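PDB 3GLA: Low molecular weight heat shock protein from Xanthomonas axonopodis pv. citri, which is a small heat-shock protein of the alpha-crystallin family that probably binds unfolding proteins and limits their aggregation during stress. Local coordinates for residues E12-L18 / L90-K96. Sequence-based numbering, arbitrary orientation.
Sequences EVNHFVL and LEIRIPK
Two neighbouring antiparallel strands of the alpha-crystallin domain, an immunoglobulin-like beta sandwich, meet here: Phe16 and Leu18 pair with Ile94 and Ile92 in the sheet that also holds strands 7-11 and 82-86. Phe16 and Ile94 form one hydrogen-bonded pair, with Phe16 N to Ile94 O at 2.7 Å. Leu18 and Ile92 form the next. The bond from Ile92 N to Leu18 O is nearly straight, 170° at the hydrogen.

One face of this ladder turns into the sandwich. There Leu18 and Ile92 run alongside each other, with Leu18 CD2 3.9 Å from Ile92 CD1. Leu39 of strand 38-45 meets Leu18 and Ile94, and Val32 of strand 31-35 meets Ile92. These contacts join the two sheets of the sandwich.

The other face carries Val17 and Arg93, again flank to flank. The Val17 branch CG2 stands over the middle of the guanidinium, 3.5 Å from its plane. Glu91 OE1 holds the same group at its edge, in plane, with Arg93 NE at 2.9 Å. Arg93 NH2 also forms a salt bridge with Glu12 OE2, but at 3.4 Å the hydrogen bond is weak. The carboxylate and guanidinium planes are 53° apart; Glu12 OE1 pairs with Lys10. Arg93 NH2 also lies over one face of the His15 ring, away from its middle.

Past the paired strands, Lys96 runs along the turn 12-14, between strands 7-11 and 15-21, and bonds to its carbonyls. Lys96 N donates to Asn14 O, and a water bridges Asn14 O and Lys96 O. Lys96 CG lies 3.7 Å from Phe16 CE1. A chi1 of -70° sets this CG opposite the residue's own carbonyl carbon. From there the straight chain crosses Phe16 at about a right angle. The ammonium also pairs with Glu11, and Lys96 NZ donates to Glu12 O at 2.9 Å, in the carbonyl plane.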
ATOM      1  N   GLU B  12      -3.239 -19.856   9.711  1.00 27.21           N
ATOM      2  CA  GLU B  12      -4.556 -20.166  10.316  1.00 28.70           C
ATOM      3  C   GLU B  12      -4.644 -21.690  10.373  1.00 29.20           C
ATOM      4  O   GLU B  12      -3.707 -22.394   9.960  1.00 28.78           O
ATOM      5  CB  GLU B  12      -5.671 -19.608   9.529  1.00 29.50           C
ATOM      6  CG  GLU B  12      -5.674 -18.074   9.622  1.00 33.57           C
ATOM      7  CD  GLU B  12      -6.745 -17.380   8.820  1.00 44.98           C
ATOM      8  OE1 GLU B  12      -7.009 -16.170   9.141  1.00 43.54           O
ATOM      9  OE2 GLU B  12      -7.314 -18.036   7.882  1.00 51.99           O
ATOM     10  N   VAL B  13      -5.767 -22.163  10.924  1.00 31.83           N
ATOM     11  CA  VAL B  13      -5.898 -23.609  11.141  1.00 35.27           C
ATOM     12  C   VAL B  13      -5.964 -24.333   9.802  1.00 33.84           C
ATOM     13  O   VAL B  13      -5.239 -25.311   9.602  1.00 38.02           O
ATOM     14  CB  VAL B  13      -7.139 -23.970  12.035  1.00 35.84           C
ATOM     15  CG1 VAL B  13      -7.239 -25.540  12.112  1.00 39.56           C
ATOM     16  CG2 VAL B  13      -6.907 -23.440  13.424  1.00 37.09           C
ATOM     17  N   ASN B  14      -6.679 -23.767   8.865  1.00 34.82           N
ATOM     18  CA  ASN B  14      -6.799 -24.405   7.532  1.00 36.00           C
ATOM     19  C   ASN B  14      -6.002 -23.763   6.392  1.00 34.51           C
ATOM     20  O   ASN B  14      -6.020 -24.262   5.258  1.00 32.66           O
ATOM     21  CB  ASN B  14      -8.252 -24.276   7.060  1.00 38.59           C
ATOM     22  CG  ASN B  14      -9.198 -25.010   7.944  1.00 46.16           C
ATOM     23  OD1 ASN B  14     -10.290 -24.489   8.283  1.00 50.38           O
ATOM     24  ND2 ASN B  14      -8.763 -26.193   8.397  1.00 47.82           N
ATOM     25  N   HIS B  15      -5.348 -22.620   6.660  1.00 31.10           N
ATOM     26  CA  HIS B  15      -4.816 -21.844   5.532  1.00 29.10           C
ATOM     27  C   HIS B  15      -3.647 -21.033   6.062  1.00 25.67           C
ATOM     28  O   HIS B  15      -3.520 -20.782   7.292  1.00 26.58           O
ATOM     29  CB  HIS B  15      -5.760 -20.755   5.071  1.00 30.55           C
ATOM     30  CG  HIS B  15      -7.022 -21.230   4.495  1.00 39.79           C
ATOM     31  ND1 HIS B  15      -7.206 -21.427   3.131  1.00 44.34           N
ATOM     32  CD2 HIS B  15      -8.209 -21.494   5.093  1.00 44.69           C
ATOM     33  CE1 HIS B  15      -8.443 -21.841   2.928  1.00 42.35           C
ATOM     34  NE2 HIS B  15      -9.073 -21.892   4.097  1.00 46.59           N
ATOM     35  N   PHE B  16      -2.755 -20.751   5.143  1.00 22.11           N
ATOM     36  CA  PHE B  16      -1.847 -19.600   5.417  1.00 18.84           C
ATOM     37  C   PHE B  16      -2.475 -18.384   4.697  1.00 21.10           C
ATOM     38  O   PHE B  16      -3.207 -18.543   3.697  1.00 20.73           O
ATOM     39  CB  PHE B  16      -0.602 -19.888   4.792  1.00 19.11           C
ATOM     40  CG  PHE B  16       0.114 -20.990   5.477  1.00 21.62           C
ATOM     41  CD1 PHE B  16      -0.104 -22.310   5.079  1.00 21.06           C
ATOM     42  CD2 PHE B  16       0.942 -20.716   6.577  1.00 25.15           C
ATOM     43  CE1 PHE B  16       0.548 -23.370   5.713  1.00 22.49           C
ATOM     44  CE2 PHE B  16       1.650 -21.765   7.251  1.00 24.17           C
ATOM     45  CZ  PHE B  16       1.431 -23.123   6.820  1.00 24.62           C
ATOM     46  N   VAL B  17      -2.178 -17.182   5.199  1.00 19.46           N
ATOM     47  CA  VAL B  17      -2.713 -16.043   4.510  1.00 19.22           C
ATOM     48  C   VAL B  17      -1.500 -15.085   4.400  1.00 18.81           C
ATOM     49  O   VAL B  17      -0.770 -14.874   5.390  1.00 19.15           O
ATOM     50  CB  VAL B  17      -3.766 -15.316   5.249  1.00 20.28           C
ATOM     51  CG1 VAL B  17      -4.295 -14.130   4.448  1.00 19.36           C
ATOM     52  CG2 VAL B  17      -5.021 -16.265   5.670  1.00 26.33           C
ATOM     53  N   LEU B  18      -1.271 -14.580   3.189  1.00 17.72           N
ATOM     54  CA  LEU B  18      -0.236 -13.580   3.048  1.00 17.94           C
ATOM     55  C   LEU B  18      -0.911 -12.308   2.679  1.00 18.06           C
ATOM     56  O   LEU B  18      -1.820 -12.286   1.836  1.00 18.33           O
ATOM     57  CB  LEU B  18       0.704 -14.001   1.993  1.00 17.47           C
ATOM     58  CG  LEU B  18       1.894 -13.079   1.753  1.00 21.18           C
ATOM     59  CD1 LEU B  18       3.164 -13.965   1.240  1.00 24.36           C
ATOM     60  CD2 LEU B  18       1.462 -11.907   0.735  1.00 22.06           C
ATOM     61  N   LEU B  90      -2.955  -7.044  -1.214  1.00 15.42           N
ATOM     62  CA  LEU B  90      -3.336  -8.332  -1.881  1.00 15.15           C
ATOM     63  C   LEU B  90      -3.338  -9.368  -0.807  1.00 18.14           C
ATOM     64  O   LEU B  90      -2.374  -9.432  -0.029  1.00 19.01           O
ATOM     65  CB  LEU B  90      -2.249  -8.666  -2.898  1.00 17.67           C
ATOM     66  CG  LEU B  90      -2.578 -10.010  -3.654  1.00 19.58           C
ATOM     67  CD1 LEU B  90      -3.747  -9.786  -4.538  1.00 22.29           C
ATOM     68  CD2 LEU B  90      -1.397 -10.391  -4.520  1.00 26.16           C
ATOM     69  N   GLU B  91      -4.402 -10.147  -0.741  1.00 15.47           N
ATOM     70  CA  GLU B  91      -4.449 -11.167   0.316  1.00 17.13           C
ATOM     71  C   GLU B  91      -4.420 -12.460  -0.396  1.00 19.59           C
ATOM     72  O   GLU B  91      -5.254 -12.717  -1.324  1.00 18.88           O
ATOM     73  CB  GLU B  91      -5.720 -10.957   1.050  1.00 16.20           C
ATOM     74  CG  GLU B  91      -5.907 -12.146   2.102  1.00 18.95           C
ATOM     75  CD  GLU B  91      -7.138 -11.921   2.952  1.00 24.27           C
ATOM     76  OE1 GLU B  91      -7.691 -12.949   3.389  1.00 26.36           O
ATOM     77  OE2 GLU B  91      -7.547 -10.792   3.122  1.00 24.46           O
ATOM     78  N   ILE B  92      -3.428 -13.257  -0.079  1.00 17.02           N
ATOM     79  CA  ILE B  92      -3.252 -14.530  -0.771  1.00 16.83           C
ATOM     80  C   ILE B  92      -3.583 -15.577   0.243  1.00 19.20           C
ATOM     81  O   ILE B  92      -3.036 -15.560   1.362  1.00 18.55           O
ATOM     82  CB  ILE B  92      -1.846 -14.692  -1.120  1.00 18.49           C
ATOM     83  CG1 ILE B  92      -1.486 -13.575  -2.172  1.00 17.83           C
ATOM     84  CG2 ILE B  92      -1.654 -16.039  -1.837  1.00 19.43           C
ATOM     85  CD1 ILE B  92      -0.022 -13.560  -2.510  1.00 18.82           C
ATOM     86  N   ARG B  93      -4.457 -16.547  -0.149  1.00 18.59           N
ATOM     87  CA  ARG B  93      -4.797 -17.581   0.831  1.00 20.95           C
ATOM     88  C   ARG B  93      -4.288 -18.853   0.286  1.00 21.97           C
ATOM     89  O   ARG B  93      -4.430 -19.178  -0.892  1.00 20.55           O
ATOM     90  CB  ARG B  93      -6.301 -17.679   1.044  1.00 24.48           C
ATOM     91  CG  ARG B  93      -6.856 -16.415   1.628  1.00 30.42           C
ATOM     92  CD  ARG B  93      -8.258 -16.609   2.173  1.00 41.73           C
ATOM     93  NE  ARG B  93      -8.313 -15.790   3.356  1.00 50.94           N
ATOM     94  CZ  ARG B  93      -8.455 -16.274   4.578  1.00 58.50           C
ATOM     95  NH1 ARG B  93      -8.460 -15.433   5.612  1.00 60.78           N
ATOM     96  NH2 ARG B  93      -8.604 -17.586   4.777  1.00 57.47           N
ATOM     97  N   ILE B  94      -3.620 -19.631   1.136  1.00 19.72           N
ATOM     98  CA  ILE B  94      -2.957 -20.815   0.689  1.00 19.36           C
ATOM     99  C   ILE B  94      -3.477 -21.910   1.627  1.00 21.18           C
ATOM    100  O   ILE B  94      -3.216 -21.936   2.788  1.00 20.05           O
ATOM    101  CB  ILE B  94      -1.513 -20.764   0.853  1.00 21.58           C
ATOM    102  CG1 ILE B  94      -0.888 -19.545   0.074  1.00 19.88           C
ATOM    103  CG2 ILE B  94      -0.814 -22.017   0.270  1.00 19.76           C
ATOM    104  CD1 ILE B  94      -0.666 -18.382   1.141  1.00 23.24           C
ATOM    105  N   PRO B  95      -4.266 -22.829   1.070  1.00 20.95           N
ATOM    106  CA  PRO B  95      -4.837 -23.814   1.995  1.00 20.89           C
ATOM    107  C   PRO B  95      -3.817 -24.774   2.410  1.00 20.65           C
ATOM    108  O   PRO B  95      -2.783 -24.964   1.766  1.00 20.61           O
ATOM    109  CB  PRO B  95      -5.879 -24.539   1.091  1.00 23.49           C
ATOM    110  CG  PRO B  95      -5.440 -24.312  -0.293  1.00 24.41           C
ATOM    111  CD  PRO B  95      -4.699 -22.955  -0.340  1.00 22.85           C
ATOM    112  N   LYS B  96      -4.083 -25.444   3.562  1.00 23.88           N
ATOM    113  CA  LYS B  96      -3.182 -26.491   3.961  1.00 23.70           C
ATOM    114  C   LYS B  96      -3.661 -27.839   3.400  1.00 21.08           C
ATOM    115  O   LYS B  96      -4.833 -27.969   3.155  1.00 24.51           O
ATOM    116  CB  LYS B  96      -3.169 -26.616   5.475  1.00 24.10           C
ATOM    117  CG  LYS B  96      -2.480 -25.421   6.105  1.00 26.23           C
ATOM    118  CD  LYS B  96      -2.723 -25.558   7.603  1.00 33.55           C
ATOM    119  CE  LYS B  96      -1.889 -24.513   8.311  1.00 31.79           C
ATOM    120  NZ  LYS B  96      -1.987 -24.700   9.788  1.00 30.32           N
TER
HETATM  121  O   HOH W   1      -7.421 -26.462   4.330  1.00 39.04           O